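Local coordinates for antigen MTB48, Mycobacterial protein (Mycobacterium smegmatis, PDB 4WJ1) that is a protein secreted by the ESX-1 type VII system, here its PE- and PPE-domain part, and is probably involved in DNA conjugation, at least in the recipient strain, at residues C22-P27 / G174-N179; K57-A62 / S200-D205. All blocks are in the same frame, centred on the assembly; numbering follows the deposited sequence.

Contact 1 of 2, residues C22-P27 / G174-N179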
ATOM      1  N   CYS A  22      -2.259   7.110  17.826  1.00 34.97           N
ATOM      2  CA  CYS A  22      -2.001   7.626  16.489  1.00 34.25           C
ATOM      3  C   CYS A  22      -0.582   7.379  16.012  1.00 39.19           C
ATOM      4  O   CYS A  22      -0.323   7.429  14.816  1.00 39.40           O
ATOM      5  CB  CYS A  22      -2.269   9.122  16.439  1.00 34.02           C
ATOM      6  SG  CYS A  22      -4.004   9.493  16.495  1.00 39.73           S
ATOM      7  N   GLU A  23       0.331   7.151  16.954  1.00 35.40           N
ATOM      8  CA  GLU A  23       1.736   6.920  16.649  1.00 37.25           C
ATOM      9  C   GLU A  23       2.062   5.418  16.569  1.00 42.26           C
ATOM     10  O   GLU A  23       3.226   5.035  16.476  1.00 40.04           O
ATOM     11  CB  GLU A  23       2.614   7.595  17.710  1.00 37.81           C
ATOM     12  CG  GLU A  23       2.691   9.108  17.557  1.00 48.06           C
ATOM     13  CD  GLU A  23       3.511   9.780  18.650  1.00 49.80           C
ATOM     14  OE1 GLU A  23       3.426   9.367  19.836  1.00 37.87           O
ATOM     15  OE2 GLU A  23       4.258  10.720  18.299  1.00 57.74           O
ATOM     16  N   SER A  24       1.029   4.583  16.624  1.00 38.83           N
ATOM     17  CA  SER A  24       1.197   3.141  16.598  1.00 39.69           C
ATOM     18  C   SER A  24       2.053   2.715  15.415  1.00 38.44           C
ATOM     19  O   SER A  24       1.816   3.117  14.282  1.00 38.81           O
ATOM     20  CB  SER A  24      -0.159   2.433  16.536  1.00 38.80           C
ATOM     21  OG  SER A  24      -0.849   2.538  17.766  1.00 50.85           O
ATOM     22  N   THR A  25       3.064   1.906  15.690  1.00 43.93           N
ATOM     23  CA  THR A  25       3.940   1.436  14.637  1.00 36.66           C
ATOM     24  C   THR A  25       3.194   0.535  13.689  1.00 29.83           C
ATOM     25  O   THR A  25       2.565  -0.430  14.103  1.00 43.63           O
ATOM     26  CB  THR A  25       5.128   0.699  15.202  1.00 38.55           C
ATOM     27  OG1 THR A  25       5.831   1.586  16.066  1.00 43.48           O
ATOM     28  CG2 THR A  25       6.059   0.273  14.080  1.00 47.27           C
ATOM     29  N   ARG A  26       3.247   0.880  12.413  1.00 29.74           N
ATOM     30  CA  ARG A  26       2.700   0.031  11.368  1.00 34.80           C
ATOM     31  C   ARG A  26       3.684  -1.117  11.124  1.00 37.45           C
ATOM     32  O   ARG A  26       4.878  -0.874  10.972  1.00 35.40           O
ATOM     33  CB  ARG A  26       2.469   0.840  10.098  1.00 31.87           C
ATOM     34  CG  ARG A  26       1.918   0.058   8.942  1.00 31.18           C
ATOM     35  CD  ARG A  26       1.548   0.997   7.824  1.00 26.42           C
ATOM     36  NE  ARG A  26       2.672   1.835   7.407  1.00 29.53           N
ATOM     37  CZ  ARG A  26       3.537   1.485   6.455  1.00 37.86           C
ATOM     38  NH1 ARG A  26       3.409   0.312   5.846  1.00 33.92           N
ATOM     39  NH2 ARG A  26       4.532   2.294   6.114  1.00 31.39           N
ATOM     40  N   PRO A  27       3.195  -2.371  11.128  1.00 40.78           N
ATOM     41  CA  PRO A  27       4.088  -3.513  10.901  1.00 37.75           C
ATOM     42  C   PRO A  27       4.797  -3.408   9.564  1.00 36.29           C
ATOM     43  O   PRO A  27       4.224  -2.866   8.614  1.00 33.10           O
ATOM     44  CB  PRO A  27       3.141  -4.715  10.919  1.00 32.78           C
ATOM     45  CG  PRO A  27       1.981  -4.257  11.745  1.00 35.47           C
ATOM     46  CD  PRO A  27       1.815  -2.802  11.412  1.00 37.61           C
ATOM     47  N   GLY A 174      -5.821   0.756  10.661  1.00 30.08           N
ATOM     48  CA  GLY A 174      -6.779   1.844  10.583  1.00 36.59           C
ATOM     49  C   GLY A 174      -7.528   2.029  11.887  1.00 38.29           C
ATOM     50  O   GLY A 174      -7.876   3.142  12.248  1.00 48.83           O
ATOM     51  N   ARG A 175      -7.749   0.937  12.612  1.00 40.11           N
ATOM     52  CA  ARG A 175      -8.587   0.991  13.807  1.00 38.29           C
ATOM     53  C   ARG A 175      -7.920   1.748  14.946  1.00 39.15           C
ATOM     54  O   ARG A 175      -8.591   2.138  15.894  1.00 41.17           O
ATOM     55  CB  ARG A 175      -8.963  -0.422  14.259  1.00 34.86           C
ATOM     56  CG  ARG A 175      -9.773  -1.187  13.220  1.00 36.69           C
ATOM     57  CD  ARG A 175     -10.203  -2.565  13.703  1.00 45.41           C
ATOM     58  NE  ARG A 175     -10.776  -3.344  12.604  1.00 54.37           N
ATOM     59  CZ  ARG A 175     -10.176  -4.376  12.008  1.00 53.72           C
ATOM     60  NH1 ARG A 175      -8.983  -4.787  12.402  1.00 52.13           N
ATOM     61  NH2 ARG A 175     -10.776  -5.016  11.015  1.00 55.92           N
ATOM     62  N   HIS A 176      -6.608   1.970  14.859  1.00 44.86           N
ATOM     63  CA  HIS A 176      -5.922   2.781  15.873  1.00 42.42           C
ATOM     64  C   HIS A 176      -6.425   4.220  15.842  1.00 43.77           C
ATOM     65  O   HIS A 176      -6.236   4.968  16.798  1.00 43.81           O
ATOM     66  CB  HIS A 176      -4.398   2.773  15.670  1.00 39.74           C
ATOM     67  CG  HIS A 176      -3.750   1.448  15.965  1.00 51.16           C
ATOM     68  ND1 HIS A 176      -3.633   0.943  17.242  1.00 60.28           N
ATOM     69  CD2 HIS A 176      -3.185   0.533  15.144  1.00 52.81           C
ATOM     70  CE1 HIS A 176      -3.030  -0.233  17.196  1.00 59.38           C
ATOM     71  NE2 HIS A 176      -2.752  -0.508  15.937  1.00 58.00           N
ATOM     72  N   PHE A 177      -7.060   4.598  14.736  1.00 36.63           N
ATOM     73  CA  PHE A 177      -7.421   5.981  14.495  1.00 37.77           C
ATOM     74  C   PHE A 177      -8.915   6.187  14.620  1.00 45.56           C
ATOM     75  O   PHE A 177      -9.367   7.303  14.841  1.00 49.96           O
ATOM     76  CB  PHE A 177      -6.946   6.424  13.104  1.00 33.15           C
ATOM     77  CG  PHE A 177      -5.482   6.266  12.907  1.00 38.43           C
ATOM     78  CD1 PHE A 177      -4.618   7.272  13.266  1.00 37.65           C
ATOM     79  CD2 PHE A 177      -4.956   5.072  12.413  1.00 43.00           C
ATOM     80  CE1 PHE A 177      -3.243   7.109  13.113  1.00 39.53           C
ATOM     81  CE2 PHE A 177      -3.594   4.904  12.258  1.00 38.77           C
ATOM     82  CZ  PHE A 177      -2.737   5.927  12.607  1.00 38.82           C
ATOM     83  N   ALA A 178      -9.679   5.106  14.496  1.00 42.17           N
ATOM     84  CA  ALA A 178     -11.122   5.228  14.316  1.00 38.32           C
ATOM     85  C   ALA A 178     -11.855   5.825  15.518  1.00 39.81           C
ATOM     86  O   ALA A 178     -12.877   6.469  15.356  1.00 43.19           O
ATOM     87  CB  ALA A 178     -11.711   3.882  13.983  1.00 33.53           C
ATOM     88  N   ASN A 179     -11.338   5.596  16.715  1.00 41.39           N
ATOM     89  CA  ASN A 179     -12.028   5.969  17.932  1.00 41.02           C
ATOM     90  C   ASN A 179     -11.579   7.343  18.415  1.00 44.59           C
ATOM     91  O   ASN A 179     -10.395   7.612  18.480  1.00 49.27           O
ATOM     92  CB  ASN A 179     -11.784   4.917  19.020  1.00 46.98           C
ATOM     93  CG  ASN A 179     -10.285   4.719  19.328  1.00 65.31           C
ATOM     94  OD1 ASN A 179      -9.454   4.547  18.418  1.00 62.05           O
ATOM     95  ND2 ASN A 179      -9.938   4.755  20.614  1.00 68.08           N
TER
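S24 OG lies over one face of the H176 imidazole, 3.2 Å above the ring plane and offset toward the rim, while its hydrogen bond runs back along its own chain to E21 O. With OG anti to the carbonyl carbon (chi1 -72°), the hydroxyl turns back toward E21 O and sits over the rim of the ring; the backbone places CB almost above its middle. S24 CB stands 3.7 Å from the H176 centroid and only 6° off the ring normal, a well-formed CH-pi contact. OG approaches H176 ND1 to 3.3 Å, from above the ring.

A second layer lies beside this one. C22 O comes obliquely to the F177 ring, 3.4 Å from F177 CE1, and C22 SG reaches F177 CD1 at 4.0 Å. The sulfur is 5.0 Å from the ring centroid and 64° off its normal, so it flanks the phenyl group as an oblique sulfur-aromatic contact. G174 O, which accepts the hydrogen bond of F177 N at 3.0 Å, lies in the plane of this ring at its edge.

Beyond the pair, F177 meets W203 and H173, and C22 packs on I70 and A71 of helix 40-96. Salt bridges from R26 to D64 and from E23 to R75 fasten the loop to that same helix, and P27 O bonds Y166 OH further back on helix 154-178.

The example illustrates a division of labour: S24 OG turns to E21 O and the charged ends of E23 and R26 to helix 40-96, whereas the pairs S24-H176 and C22-F177 rest chiefly on CH-pi, sulfur-aromatic and van der Waals contact.

Contact 2 of 2, residues K57-A62 / S200-D205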
ATOM      1  N   LYS A  57       4.003   1.239  -1.096  1.00 35.25           N
ATOM      2  CA  LYS A  57       4.882   1.387   0.053  1.00 35.84           C
ATOM      3  C   LYS A  57       5.169   2.853   0.337  1.00 32.00           C
ATOM      4  O   LYS A  57       5.165   3.266   1.493  1.00 37.73           O
ATOM      5  CB  LYS A  57       6.184   0.614  -0.148  1.00 27.08           C
ATOM      6  CG  LYS A  57       5.964  -0.885  -0.048  1.00 47.14           C
ATOM      7  CD  LYS A  57       7.273  -1.679  -0.128  1.00 51.37           C
ATOM      8  CE  LYS A  57       7.012  -3.173  -0.165  1.00 56.48           C
ATOM      9  NZ  LYS A  57       8.251  -3.947  -0.529  1.00 68.41           N
ATOM     10  N   ALA A  58       5.406   3.635  -0.714  1.00 31.16           N
ATOM     11  CA  ALA A  58       5.690   5.054  -0.553  1.00 34.17           C
ATOM     12  C   ALA A  58       4.455   5.784  -0.017  1.00 36.64           C
ATOM     13  O   ALA A  58       4.566   6.683   0.808  1.00 39.74           O
ATOM     14  CB  ALA A  58       6.138   5.658  -1.857  1.00 27.27           C
ATOM     15  N   THR A  59       3.287   5.361  -0.484  1.00 31.56           N
ATOM     16  CA  THR A  59       2.016   5.942  -0.076  1.00 30.37           C
ATOM     17  C   THR A  59       1.767   5.644   1.393  1.00 36.50           C
ATOM     18  O   THR A  59       1.319   6.510   2.143  1.00 40.68           O
ATOM     19  CB  THR A  59       0.861   5.400  -0.948  1.00 33.06           C
ATOM     20  OG1 THR A  59       1.071   5.806  -2.307  1.00 34.57           O
ATOM     21  CG2 THR A  59      -0.487   5.911  -0.478  1.00 32.27           C
ATOM     22  N   PHE A  60       2.090   4.422   1.808  1.00 32.26           N
ATOM     23  CA  PHE A  60       1.917   4.019   3.197  1.00 26.21           C
ATOM     24  C   PHE A  60       2.802   4.881   4.077  1.00 31.42           C
ATOM     25  O   PHE A  60       2.424   5.228   5.187  1.00 38.14           O
ATOM     26  CB  PHE A  60       2.271   2.542   3.397  1.00 30.47           C
ATOM     27  CG  PHE A  60       1.414   1.583   2.607  1.00 31.07           C
ATOM     28  CD1 PHE A  60       0.199   1.982   2.075  1.00 29.35           C
ATOM     29  CD2 PHE A  60       1.829   0.270   2.409  1.00 31.04           C
ATOM     30  CE1 PHE A  60      -0.591   1.098   1.351  1.00 31.18           C
ATOM     31  CE2 PHE A  60       1.050  -0.621   1.692  1.00 27.89           C
ATOM     32  CZ  PHE A  60      -0.162  -0.208   1.163  1.00 32.27           C
ATOM     33  N   ALA A  61       3.996   5.210   3.588  1.00 29.03           N
ATOM     34  CA  ALA A  61       4.911   6.051   4.361  1.00 34.18           C
ATOM     35  C   ALA A  61       4.315   7.456   4.541  1.00 35.80           C
ATOM     36  O   ALA A  61       4.507   8.082   5.584  1.00 30.49           O
ATOM     37  CB  ALA A  61       6.271   6.136   3.696  1.00 25.70           C
ATOM     38  N   ALA A  62       3.615   7.955   3.524  1.00 25.06           N
ATOM     39  CA  ALA A  62       2.937   9.241   3.652  1.00 34.37           C
ATOM     40  C   ALA A  62       1.840   9.118   4.707  1.00 35.59           C
ATOM     41  O   ALA A  62       1.650  10.019   5.526  1.00 39.81           O
ATOM     42  CB  ALA A  62       2.365   9.686   2.326  1.00 33.48           C
ATOM     43  N   SER A 200      -8.327   6.788   9.307  1.00 36.60           N
ATOM     44  CA  SER A 200      -8.756   5.425   9.589  1.00 36.62           C
ATOM     45  C   SER A 200      -9.415   4.766   8.374  1.00 41.67           C
ATOM     46  O   SER A 200      -9.141   3.623   8.045  1.00 41.32           O
ATOM     47  CB  SER A 200      -9.713   5.418  10.777  1.00 39.36           C
ATOM     48  OG  SER A 200     -10.569   4.301  10.717  1.00 55.11           O
ATOM     49  N   THR A 201     -10.286   5.496   7.698  1.00 41.41           N
ATOM     50  CA  THR A 201     -10.969   4.950   6.544  1.00 31.75           C
ATOM     51  C   THR A 201      -9.997   4.747   5.395  1.00 37.97           C
ATOM     52  O   THR A 201     -10.137   3.824   4.599  1.00 38.50           O
ATOM     53  CB  THR A 201     -12.121   5.868   6.141  1.00 32.71           C
ATOM     54  OG1 THR A 201     -13.218   5.587   7.006  1.00 48.24           O
ATOM     55  CG2 THR A 201     -12.574   5.640   4.716  1.00 32.56           C
ATOM     56  N   TRP A 202      -8.996   5.614   5.325  1.00 33.50           N
ATOM     57  CA  TRP A 202      -8.049   5.564   4.237  1.00 35.37           C
ATOM     58  C   TRP A 202      -7.141   4.335   4.383  1.00 35.14           C
ATOM     59  O   TRP A 202      -6.816   3.671   3.409  1.00 32.10           O
ATOM     60  CB  TRP A 202      -7.237   6.846   4.203  1.00 29.37           C
ATOM     61  CG  TRP A 202      -6.124   6.848   3.225  1.00 31.53           C
ATOM     62  CD1 TRP A 202      -6.182   7.216   1.918  1.00 35.23           C
ATOM     63  CD2 TRP A 202      -4.766   6.489   3.483  1.00 32.44           C
ATOM     64  NE1 TRP A 202      -4.939   7.100   1.336  1.00 40.47           N
ATOM     65  CE2 TRP A 202      -4.051   6.652   2.279  1.00 34.36           C
ATOM     66  CE3 TRP A 202      -4.082   6.038   4.616  1.00 33.26           C
ATOM     67  CZ2 TRP A 202      -2.689   6.394   2.176  1.00 34.91           C
ATOM     68  CZ3 TRP A 202      -2.724   5.776   4.514  1.00 31.60           C
ATOM     69  CH2 TRP A 202      -2.042   5.960   3.300  1.00 30.68           C
ATOM     70  N   TRP A 203      -6.751   4.041   5.613  1.00 32.77           N
ATOM     71  CA  TRP A 203      -5.954   2.863   5.878  1.00 35.71           C
ATOM     72  C   TRP A 203      -6.697   1.614   5.423  1.00 39.06           C
ATOM     73  O   TRP A 203      -6.106   0.734   4.810  1.00 40.83           O
ATOM     74  CB  TRP A 203      -5.598   2.780   7.354  1.00 27.51           C
ATOM     75  CG  TRP A 203      -4.361   3.539   7.688  1.00 27.03           C
ATOM     76  CD1 TRP A 203      -4.240   4.528   8.607  1.00 32.84           C
ATOM     77  CD2 TRP A 203      -3.054   3.364   7.113  1.00 41.00           C
ATOM     78  NE1 TRP A 203      -2.946   4.992   8.647  1.00 36.87           N
ATOM     79  CE2 TRP A 203      -2.195   4.293   7.739  1.00 36.39           C
ATOM     80  CE3 TRP A 203      -2.522   2.506   6.136  1.00 34.44           C
ATOM     81  CZ2 TRP A 203      -0.840   4.397   7.420  1.00 34.43           C
ATOM     82  CZ3 TRP A 203      -1.178   2.622   5.810  1.00 27.27           C
ATOM     83  CH2 TRP A 203      -0.352   3.552   6.453  1.00 31.98           C
ATOM     84  N   ALA A 204      -7.992   1.552   5.695  1.00 35.45           N
ATOM     85  CA  ALA A 204      -8.798   0.441   5.227  1.00 33.52           C
ATOM     86  C   ALA A 204      -8.809   0.385   3.701  1.00 38.48           C
ATOM     87  O   ALA A 204      -8.781  -0.697   3.122  1.00 40.67           O
ATOM     88  CB  ALA A 204     -10.186   0.545   5.749  1.00 30.23           C
ATOM     89  N   ASP A 205      -8.845   1.542   3.051  1.00 35.68           N
ATOM     90  CA  ASP A 205      -8.746   1.578   1.588  1.00 41.19           C
ATOM     91  C   ASP A 205      -7.380   1.073   1.142  1.00 40.65           C
ATOM     92  O   ASP A 205      -7.267   0.346   0.159  1.00 44.43           O
ATOM     93  CB  ASP A 205      -8.988   2.992   1.043  1.00 47.84           C
ATOM     94  CG  ASP A 205     -10.376   3.518   1.383  1.00 63.75           C
ATOM     95  OD1 ASP A 205     -11.233   2.696   1.776  1.00 68.16           O
ATOM     96  OD2 ASP A 205     -10.618   4.746   1.259  1.00 73.65           O
TER
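Different first torsions carry the neighbouring indoles of W202 and W203 to T59 and F60: W202 holds CG anti to its backbone N (chi1 173°), W203 holds it anti to the carbonyl carbon (chi1 -87°). Both benzo rings thereby project toward helix 57-62, and the edge of W202 meets the face of W203, with W202 CZ3 3.4 Å above the centre of that ring.

T59 CG2 touches W202 CZ2 at 3.5 Å, coming in at the indole edge and near its plane. One residue on, F60 O approaches W203 CH2 obliquely at 3.5 Å, and F60 CD1 reaches W203 CZ3 at 4.0 Å. The helices run antiparallel, at 167°, and the axes of the two short segments come within 11.5 Å, a gap that the two large indoles span.

Polar ends look elsewhere: W202 NE1 donates to G281 O, and T59 OG1 bonds to K55 O. W163 and L170 of helix 154-178 also pack on F60.

No hydrogen bond crosses between these segments. Aromatic rings, a methyl group and the F60 carbonyl therefore join PE- and PPE-domain helices by shape and dispersion, with T59 OG1 and W202 NE1 bonded to carbonyls outside the two segments.

Contacts 1 and 2 lie 11 Å apart, centre to centre, in one elongated helical bundle, contact 2 nearer the middle of the chain. Their segments alternate in sequence: 22-27 and 57-62 come first, within the PE domain, then 174-179 and 200-205, within the PPE domain. Each contact therefore pairs a PE part with a PPE part. Helices 154-178 and 187-230 follow each other, and they join the two sites where G174 and A178 touch S200. R26 of the loop reaches across to F60 and W203. The two sites thus form a continuous packed region through which both domains associate within a single chain.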